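Local coordinates for protein adenine phosphoribosyltransferase, putative (Trypanosoma brucei brucei, PDB 5VN4) that probably catalyses the reversible transfer of a phosphoribosyl group between phosphoribosyl diphosphate and adenine, making AMP in purine salvage as a homodimer, at residues S148-I153 against C173-V178. Residues are numbered along the deposited sequence; the frame is centred on the assembly and turned at random.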
loop_
_atom_site.group_PDB
_atom_site.type_symbol
_atom_site.label_atom_id
_atom_site.label_comp_id
_atom_site.label_asym_id
_atom_site.label_seq_id
_atom_site.Cartn_x
_atom_site.Cartn_y
_atom_site.Cartn_z
ATOM N N SER A 148 13.737 13.607 -13.808
ATOM C CA SER A 148 12.561 12.765 -13.687
ATOM C C SER A 148 11.290 13.564 -13.955
ATOM O O SER A 148 11.231 14.780 -13.742
ATOM C CB SER A 148 12.502 12.157 -12.287
ATOM O OG SER A 148 13.693 11.432 -12.006
ATOM N N ARG A 149 10.273 12.858 -14.441
ATOM C CA ARG A 149 8.933 13.404 -14.632
ATOM C C ARG A 149 7.995 12.548 -13.794
ATOM O O ARG A 149 7.742 11.385 -14.130
ATOM C CB ARG A 149 8.552 13.392 -16.113
ATOM C CG ARG A 149 9.293 14.451 -16.937
ATOM C CD ARG A 149 9.025 14.321 -18.430
ATOM N NE ARG A 149 7.609 14.100 -18.715
ATOM C CZ ARG A 149 6.707 15.067 -18.847
ATOM N NH1 ARG A 149 7.064 16.340 -18.719
ATOM N NH2 ARG A 149 5.442 14.759 -19.107
ATOM N N VAL A 150 7.496 13.112 -12.697
ATOM C CA VAL A 150 6.840 12.298 -11.683
ATOM C C VAL A 150 5.357 12.622 -11.533
ATOM O O VAL A 150 4.893 13.739 -11.790
ATOM C CB VAL A 150 7.576 12.374 -10.326
ATOM C CG1 VAL A 150 9.061 12.109 -10.506
ATOM C CG2 VAL A 150 7.351 13.707 -9.667
ATOM N N VAL A 151 4.615 11.613 -11.092
ATOM C CA VAL A 151 3.229 11.756 -10.660
ATOM C C VAL A 151 3.180 11.409 -9.181
ATOM O O VAL A 151 3.750 10.395 -8.769
ATOM C CB VAL A 151 2.305 10.816 -11.460
ATOM C CG1 VAL A 151 0.910 10.728 -10.828
ATOM C CG2 VAL A 151 2.224 11.263 -12.903
ATOM N N LEU A 152 2.515 12.250 -8.387
ATOM C CA LEU A 152 2.207 11.946 -6.991
ATOM C C LEU A 152 0.818 11.326 -6.923
ATOM O O LEU A 152 -0.118 11.846 -7.538
ATOM C CB LEU A 152 2.208 13.233 -6.164
ATOM C CG LEU A 152 3.575 13.842 -5.868
ATOM C CD1 LEU A 152 3.404 15.270 -5.359
ATOM C CD2 LEU A 152 4.332 12.993 -4.875
ATOM N N ILE A 153 0.672 10.219 -6.184
ATOM C CA ILE A 153 -0.618 9.542 -6.081
ATOM C C ILE A 153 -0.973 9.247 -4.626
ATOM O O ILE A 153 -0.117 8.849 -3.825
ATOM C CB ILE A 153 -0.697 8.277 -6.971
ATOM C CG1 ILE A 153 -2.132 7.740 -7.040
ATOM C CG2 ILE A 153 0.274 7.190 -6.496
ATOM C CD1 ILE A 153 -2.361 6.752 -8.172
ATOM N N CYS A 173 14.504 17.432 -5.150
ATOM C CA CYS A 173 15.340 16.825 -6.175
ATOM C C CYS A 173 15.263 17.549 -7.510
ATOM O O CYS A 173 15.899 17.107 -8.478
ATOM C CB CYS A 173 14.986 15.345 -6.356
ATOM S SG CYS A 173 15.188 14.337 -4.869
ATOM N N GLY A 174 14.519 18.650 -7.589
ATOM C CA GLY A 174 14.456 19.421 -8.815
ATOM C C GLY A 174 13.701 18.756 -9.939
ATOM O O GLY A 174 13.835 19.164 -11.093
ATOM N N ALA A 175 12.897 17.745 -9.636
ATOM C CA ALA A 175 12.211 16.982 -10.665
ATOM C C ALA A 175 10.996 17.741 -11.190
ATOM O O ALA A 175 10.499 18.688 -10.572
ATOM C CB ALA A 175 11.749 15.641 -10.100
ATOM N N THR A 176 10.512 17.309 -12.351
ATOM C CA THR A 176 9.292 17.865 -12.924
ATOM C C THR A 176 8.093 17.125 -12.349
ATOM O O THR A 176 8.024 15.891 -12.420
ATOM C CB THR A 176 9.320 17.742 -14.446
ATOM O OG1 THR A 176 10.366 18.572 -14.965
ATOM C CG2 THR A 176 7.986 18.177 -15.044
ATOM N N LEU A 177 7.160 17.871 -11.762
ATOM C CA LEU A 177 5.919 17.297 -11.256
ATOM C C LEU A 177 4.880 17.408 -12.365
ATOM O O LEU A 177 4.458 18.513 -12.726
ATOM C CB LEU A 177 5.474 18.014 -9.983
ATOM C CG LEU A 177 4.162 17.521 -9.360
ATOM C CD1 LEU A 177 4.196 16.016 -9.082
ATOM C CD2 LEU A 177 3.837 18.291 -8.090
ATOM N N VAL A 178 4.495 16.263 -12.927
ATOM C CA VAL A 178 3.580 16.257 -14.063
ATOM C C VAL A 178 2.135 16.409 -13.608
ATOM O O VAL A 178 1.368 17.184 -14.191
ATOM C CB VAL A 178 3.795 14.974 -14.885
ATOM C CG1 VAL A 178 2.804 14.894 -16.041
ATOM C CG2 VAL A 178 5.226 14.911 -15.396
HETATM O O HOH W 1 12.541 16.727 -15.148
HETATM O O HOH W 2 9.802 18.456 -18.277
#
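Ser148 and Ala175 meet where two neighbouring parallel strands, 149-153 and 176-182, begin; helix 161-172 links them in a beta-alpha-beta crossover of the type I phosphoribosyltransferase core. Ser148 O accepts a 3.0 Å bond from Thr176 N, the donor tilted 21° from the carbonyl plane, and also one from a water that in turn accepts from Thr176 OG1. Small side chains let the two strand starts come together, Ser148 CB to Ala175 CB 4.2 Å, while Ser148 OG turns to Asp145 N.

Arg149 and Thr176, paired across the sheet, run side by side on the face remote from the helix. A long chain suits this partly exposed face of the sheet: Arg149 CG passes 4.1 Å from Thr176 CB, and chi3 of 44° bends the chain at NE, which Pro80 O holds by a hydrogen bond. Val178 CG2 sits 3.7 Å above the centre of the Arg149 guanidinium plane, a methyl laid over one face of the flat group.

Val150 makes both its backbone hydrogen bonds with strand 176-182: its N gives a 2.8 Å bond to Thr176 O and its O receives Val178 N, both close to straight. Its branched side chain, fit for a buried strand, turns to the helix face, where CG2 meets Leu177 CD1 and Val170 packs against it. Val151 brings CG2 only loosely toward Val178 CB. Leu152 returns to the helix face, where it touches Met163 and Leu177 touches Val167, branched apolar side chains suited to this buried layer; the two leucines cross at about a right angle, Leu152 CD1 3.9 Å from Leu177 CD1.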